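Local structure of endonuclease NucS (Thermococcus kodakarensis KOD1, 5GKE) at residues V75-P79 / R102-E106; E144-P148 / F232-E236. The protein binds double-stranded DNA and acts as a mismatch restriction endonuclease, probably cutting single-stranded ends of branched DNA as well. The protein carries 1 engineered substitution. One frame throughout, in Å; residues are numbered along the deposited sequence.

Contact 1: V75-P79 / R102-E106; sequences VNWQP and RETLE. With nucleotides of chain D.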
loop_
_atom_site.group_PDB
_atom_site.type_symbol
_atom_site.label_atom_id
_atom_site.label_comp_id
_atom_site.label_asym_id
_atom_site.label_seq_id
_atom_site.Cartn_x
_atom_site.Cartn_y
_atom_site.Cartn_z
ATOM N N VAL A 75 8.446 -8.160 -3.388
ATOM C CA VAL A 75 9.590 -7.889 -2.526
ATOM C C VAL A 75 10.400 -6.671 -3.011
ATOM O O VAL A 75 10.990 -5.952 -2.211
ATOM C CB VAL A 75 10.500 -9.132 -2.429
ATOM C CG1 VAL A 75 10.958 -9.540 -3.808
ATOM C CG2 VAL A 75 11.700 -8.870 -1.519
ATOM N N ASN A 76 10.431 -6.454 -4.325
ATOM C CA ASN A 76 11.051 -5.266 -4.927
ATOM C C ASN A 76 10.200 -4.764 -6.088
ATOM O O ASN A 76 9.432 -5.533 -6.696
ATOM C CB ASN A 76 12.470 -5.546 -5.417
ATOM C CG ASN A 76 13.504 -5.542 -4.287
ATOM O OD1 ASN A 76 14.102 -6.565 -3.972
ATOM N ND2 ASN A 76 13.725 -4.380 -3.694
ATOM N N TRP A 77 10.281 -3.467 -6.364
ATOM C CA TRP A 77 9.474 -2.900 -7.439
ATOM C C TRP A 77 9.978 -1.549 -7.894
ATOM O O TRP A 77 10.775 -0.906 -7.218
ATOM C CB TRP A 77 8.005 -2.753 -7.014
ATOM C CG TRP A 77 7.843 -1.663 -5.989
ATOM C CD1 TRP A 77 7.478 -0.366 -6.214
ATOM C CD2 TRP A 77 8.085 -1.772 -4.593
ATOM N NE1 TRP A 77 7.474 0.335 -5.040
ATOM C CE2 TRP A 77 7.851 -0.508 -4.022
ATOM C CE3 TRP A 77 8.483 -2.823 -3.758
ATOM C CZ2 TRP A 77 7.986 -0.259 -2.664
ATOM C CZ3 TRP A 77 8.621 -2.578 -2.403
ATOM C CH2 TRP A 77 8.375 -1.305 -1.870
ATOM N N GLN A 78 9.496 -1.132 -9.057
ATOM C CA GLN A 78 9.464 0.275 -9.409
ATOM C C GLN A 78 8.050 0.623 -9.827
ATOM O O GLN A 78 7.388 -0.168 -10.481
ATOM C CB GLN A 78 10.445 0.597 -10.536
ATOM C CG GLN A 78 11.899 0.645 -10.127
ATOM C CD GLN A 78 12.292 1.974 -9.499
ATOM O OE1 GLN A 78 11.717 2.393 -8.492
ATOM N NE2 GLN A 78 13.290 2.641 -10.093
ATOM N N PRO A 79 7.581 1.810 -9.443
ATOM C CA PRO A 79 6.274 2.355 -9.824
ATOM C C PRO A 79 6.266 2.861 -11.276
ATOM O O PRO A 79 7.341 3.032 -11.849
ATOM C CB PRO A 79 6.070 3.486 -8.812
ATOM C CG PRO A 79 7.451 3.904 -8.442
ATOM C CD PRO A 79 8.276 2.658 -8.459
ATOM N N ARG A 102 15.562 9.840 -7.657
ATOM C CA ARG A 102 16.465 8.950 -8.339
ATOM C C ARG A 102 16.399 7.588 -7.678
ATOM O O ARG A 102 16.659 7.454 -6.483
ATOM C CB ARG A 102 17.895 9.485 -8.327
ATOM C CG ARG A 102 18.701 8.993 -9.538
ATOM C CD ARG A 102 20.149 8.596 -9.183
ATOM N NE ARG A 102 20.326 7.841 -7.926
ATOM C CZ ARG A 102 20.189 6.517 -7.784
ATOM N NH1 ARG A 102 19.832 5.754 -8.809
ATOM N NH2 ARG A 102 20.401 5.947 -6.601
ATOM N N GLU A 103 16.038 6.585 -8.471
ATOM C CA GLU A 103 15.985 5.211 -8.005
ATOM C C GLU A 103 16.449 4.250 -9.095
ATOM O O GLU A 103 16.032 4.370 -10.247
ATOM C CB GLU A 103 14.566 4.855 -7.568
ATOM C CG GLU A 103 14.028 5.712 -6.432
ATOM C CD GLU A 103 12.803 5.106 -5.772
ATOM O OE1 GLU A 103 12.925 4.632 -4.617
ATOM O OE2 GLU A 103 11.721 5.114 -6.409
ATOM N N THR A 104 17.298 3.293 -8.734
ATOM C CA THR A 104 17.641 2.209 -9.641
ATOM C C THR A 104 17.311 0.859 -9.019
ATOM O O THR A 104 17.533 0.638 -7.827
ATOM C CB THR A 104 19.127 2.226 -10.051
ATOM O OG1 THR A 104 19.951 2.360 -8.890
ATOM C CG2 THR A 104 19.402 3.369 -10.981
ATOM N N LEU A 105 16.763 -0.031 -9.842
ATOM C CA LEU A 105 16.438 -1.386 -9.432
ATOM C C LEU A 105 17.196 -2.388 -10.302
ATOM O O LEU A 105 16.903 -2.528 -11.453
ATOM C CB LEU A 105 14.921 -1.611 -9.546
ATOM C CG LEU A 105 14.383 -2.961 -9.085
ATOM C CD1 LEU A 105 14.868 -3.232 -7.674
ATOM C CD2 LEU A 105 12.868 -2.988 -9.140
ATOM N N GLU A 106 18.162 -3.117 -9.780
ATOM C CA GLU A 106 18.879 -4.025 -10.672
ATOM C C GLU A 106 18.485 -5.473 -10.454
ATOM O O GLU A 106 18.574 -5.988 -9.328
ATOM C CB GLU A 106 20.389 -3.872 -10.498
ATOM C CG GLU A 106 20.960 -2.667 -11.199
ATOM C CD GLU A 106 22.466 -2.615 -11.124
ATOM O OE1 GLU A 106 23.034 -3.185 -10.167
ATOM O OE2 GLU A 106 23.084 -2.006 -12.023
ATOM P P DG D 8 9.577 -0.148 2.731
ATOM O OP1 DG D 8 9.198 -1.322 1.902
ATOM O OP2 DG D 8 10.233 -0.379 4.040
ATOM O "O5'" DG D 8 10.532 0.768 1.842
ATOM C "C5'" DG D 8 11.019 1.994 2.345
ATOM C "C4'" DG D 8 10.997 3.056 1.269
ATOM O "O4'" DG D 8 11.778 2.598 0.146
ATOM C "C3'" DG D 8 9.612 3.379 0.711
ATOM O "O3'" DG D 8 9.532 4.740 0.359
ATOM C "C2'" DG D 8 9.514 2.489 -0.519
ATOM C "C1'" DG D 8 10.955 2.474 -1.003
ATOM N N9 DG D 8 11.295 1.233 -1.680
ATOM C C8 DG D 8 11.535 0.018 -1.092
ATOM N N7 DG D 8 11.796 -0.927 -1.944
ATOM C C5 DG D 8 11.716 -0.297 -3.180
ATOM C C6 DG D 8 11.904 -0.820 -4.475
ATOM O O6 DG D 8 12.182 -1.983 -4.796
ATOM N N1 DG D 8 11.731 0.152 -5.455
ATOM C C2 DG D 8 11.415 1.471 -5.211
ATOM N N2 DG D 8 11.297 2.260 -6.286
ATOM N N3 DG D 8 11.234 1.975 -3.998
ATOM C C4 DG D 8 11.400 1.033 -3.033
#
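Strands 76-78 and 103-106 run at 131° between their N-to-C directions and come nearest at Q78 and L105, whose CA atoms lie 7.2 Å apart. Both belong to the curled antiparallel sheet of the PH-like N-terminal domain, and here side chains rather than paired backbones join them round a bound guanine, DG8 of chain D. L105 joins the strands: with CG anti to its own N (chi1 -177°), its CD2 reaches the carbonyl carbon of W77, C, at 3.5 Å. Q78 runs the other way alongside it, CG lying 3.8 Å from L105 CB. The W77 indole lies over one face of the base, with C5 of DG8 3.6 Å from the ring plane and displaced to the border of the indole. R72 of the second subunit makes a cation-pi contact with this indole, whose NE1 hydrogen-bonds to a DNA phosphate. Two nearly straight hydrogen bonds converge on DG8 O6, from N76 ND2 (3.1 Å) and from the backbone W77 N (2.9 Å). The E103 carboxylate, paired with R98 and R44, reads the other end of the base, where DG8 N2 donates to E103 OE2 at 2.9 Å.

Contact 2: E144-P148 / F232-E236; sequences EVIEP and FRKLE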
loop_
_atom_site.group_PDB
_atom_site.type_symbol
_atom_site.label_atom_id
_atom_site.label_comp_id
_atom_site.label_asym_id
_atom_site.label_seq_id
_atom_site.Cartn_x
_atom_site.Cartn_y
_atom_site.Cartn_z
ATOM N N GLU A 144 -29.967 13.369 7.270
ATOM C CA GLU A 144 -30.555 12.912 8.527
ATOM C C GLU A 144 -29.936 11.603 9.013
ATOM O O GLU A 144 -30.174 11.204 10.153
ATOM C CB GLU A 144 -32.075 12.758 8.394
ATOM C CG GLU A 144 -32.527 11.645 7.463
ATOM C CD GLU A 144 -32.328 11.979 5.990
ATOM O OE1 GLU A 144 -31.997 13.150 5.680
ATOM O OE2 GLU A 144 -32.506 11.068 5.145
ATOM N N VAL A 145 -29.146 10.938 8.162
ATOM C CA VAL A 145 -28.344 9.793 8.612
ATOM C C VAL A 145 -27.357 10.235 9.704
ATOM O O VAL A 145 -26.918 9.432 10.519
ATOM C CB VAL A 145 -27.549 9.110 7.458
ATOM C CG1 VAL A 145 -28.471 8.659 6.379
ATOM C CG2 VAL A 145 -26.499 10.046 6.881
ATOM N N ILE A 146 -27.017 11.519 9.710
ATOM C CA ILE A 146 -26.171 12.093 10.738
ATOM C C ILE A 146 -27.041 12.483 11.930
ATOM O O ILE A 146 -26.881 11.960 13.040
ATOM C CB ILE A 146 -25.390 13.302 10.189
ATOM C CG1 ILE A 146 -24.492 12.853 9.037
ATOM C CG2 ILE A 146 -24.558 13.950 11.270
ATOM C CD1 ILE A 146 -23.506 11.774 9.433
ATOM N N GLU A 147 -27.968 13.400 11.683
ATOM C CA GLU A 147 -28.983 13.778 12.657
ATOM C C GLU A 147 -29.924 14.780 12.000
ATOM O O GLU A 147 -29.567 15.382 10.987
ATOM C CB GLU A 147 -28.353 14.352 13.927
ATOM C CG GLU A 147 -27.771 15.743 13.805
ATOM C CD GLU A 147 -26.898 16.063 15.000
ATOM O OE1 GLU A 147 -26.586 17.246 15.237
ATOM O OE2 GLU A 147 -26.521 15.109 15.714
ATOM N N PRO A 148 -31.141 14.940 12.547
ATOM C CA PRO A 148 -32.109 15.852 11.923
ATOM C C PRO A 148 -31.648 17.300 11.980
ATOM O O PRO A 148 -31.040 17.714 12.964
ATOM C CB PRO A 148 -33.379 15.653 12.764
ATOM C CG PRO A 148 -33.192 14.348 13.460
ATOM C CD PRO A 148 -31.720 14.248 13.713
ATOM N N PHE A 232 -19.741 10.599 17.835
ATOM C CA PHE A 232 -19.669 9.442 16.962
ATOM C C PHE A 232 -21.048 9.095 16.426
ATOM O O PHE A 232 -22.022 9.079 17.168
ATOM C CB PHE A 232 -19.076 8.237 17.703
ATOM C CG PHE A 232 -19.175 6.929 16.940
ATOM C CD1 PHE A 232 -18.175 6.543 16.064
ATOM C CD2 PHE A 232 -20.263 6.081 17.118
ATOM C CE1 PHE A 232 -18.266 5.342 15.367
ATOM C CE2 PHE A 232 -20.358 4.883 16.425
ATOM C CZ PHE A 232 -19.359 4.515 15.550
ATOM N N ARG A 233 -21.117 8.825 15.131
ATOM C CA ARG A 233 -22.325 8.296 14.511
ATOM C C ARG A 233 -21.946 7.048 13.718
ATOM O O ARG A 233 -21.066 7.100 12.862
ATOM C CB ARG A 233 -22.994 9.330 13.598
ATOM C CG ARG A 233 -24.459 8.978 13.229
ATOM C CD ARG A 233 -25.411 9.396 14.360
ATOM N NE ARG A 233 -24.837 10.492 15.150
ATOM C CZ ARG A 233 -25.388 11.022 16.242
ATOM N NH1 ARG A 233 -26.548 10.556 16.704
ATOM N NH2 ARG A 233 -24.763 12.017 16.878
ATOM N N LYS A 234 -22.589 5.929 14.032
ATOM C CA LYS A 234 -22.358 4.682 13.316
ATOM C C LYS A 234 -22.926 4.766 11.908
ATOM O O LYS A 234 -24.103 5.061 11.723
ATOM C CB LYS A 234 -22.987 3.506 14.065
ATOM C CG LYS A 234 -22.933 2.157 13.334
ATOM C CD LYS A 234 -23.057 0.973 14.317
ATOM C CE LYS A 234 -22.022 1.084 15.453
ATOM N NZ LYS A 234 -22.047 -0.030 16.443
ATOM N N LEU A 235 -22.075 4.552 10.912
ATOM C CA LEU A 235 -22.530 4.471 9.530
ATOM C C LEU A 235 -21.660 3.499 8.723
ATOM O O LEU A 235 -20.435 3.569 8.777
ATOM C CB LEU A 235 -22.511 5.858 8.894
ATOM C CG LEU A 235 -23.249 5.996 7.571
ATOM C CD1 LEU A 235 -24.735 5.862 7.802
ATOM C CD2 LEU A 235 -22.916 7.326 6.926
ATOM N N GLU A 236 -22.292 2.606 7.971
ATOM C CA GLU A 236 -21.563 1.684 7.104
ATOM C C GLU A 236 -21.464 2.247 5.695
ATOM O O GLU A 236 -22.400 2.890 5.220
ATOM C CB GLU A 236 -22.237 0.314 7.090
ATOM C CG GLU A 236 -22.483 -0.248 8.477
ATOM C CD GLU A 236 -22.114 -1.716 8.588
ATOM O OE1 GLU A 236 -23.035 -2.555 8.724
ATOM O OE2 GLU A 236 -20.903 -2.027 8.544
#
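R233 and L235, on and just beyond the outermost strand 231-234, pack against V145, I146 and E147 in a surface contact between that strand and a loop of the PD-(D/E)XK-type nuclease domain. The segments show that a charged side chain may join two parts of a fold mainly through its aliphatic stem. R233 carries most of the meeting. Its CG sits anti to the backbone N (chi1 -164°) and the chain then bends at chi2 (82°) and again at chi3, which lays the methylenes along the loop backbone: R233 CG lies 3.7 Å from V145 O. One step further out, R233 CD comes to 3.2 Å from I146 O. That carbonyl oxygen stands over one face of the guanidinium, and the angle at NE is too poor for a hydrogen bond. The charged end meets E147 instead, in a long salt bridge of 3.7 Å between R233 NH2 and E147 OE2. The two flat groups are turned nearly perpendicular, 82°, and no N-H points at the oxygen, so charge alone draws them together. The stronger partner of E147 is R209, which pairs with OE1. Replacing R233 by alanine removes the stem and the charge, which would probably leave E147 with one fewer positive neighbour and open a gap beside the carbonyls of V145 and I146. Beside the arginine, toward L235, the contact turns apolar, with V145 CB 4.3 Å from L235 CD1. I146, its CB directed away from the strand, packs on I211 and V213 of strand 208-214, the neighbour that the 232-236 segment joins by backbone hydrogen bonds of R233 with L212 and L235 with A214. Helix 132-141 completes the arrangement: its I139 touches V145, I146 and L235, while M135 touches L235 as well.

Both segments of contact 1 precede those of contact 2 in the chain, and the centres of the two contacts lie 44 Å apart with the middle of the chain between them. They share no sheet: residues 75-79 and 102-106 belong to the antiparallel sheet of the PH-like N-terminal domain, whereas 232-236 runs along and beyond the edge of the mixed nuclease sheet, with 144-148 packed beside it. With about 31 Å between nearest atoms, neither touches the other. The pair is thus consistent with a division of labour between domains: a guanine held at contact 1, and at contact 2 plain packing within the domain that holds the magnesium ion, about 13 Å from the I146 side chain.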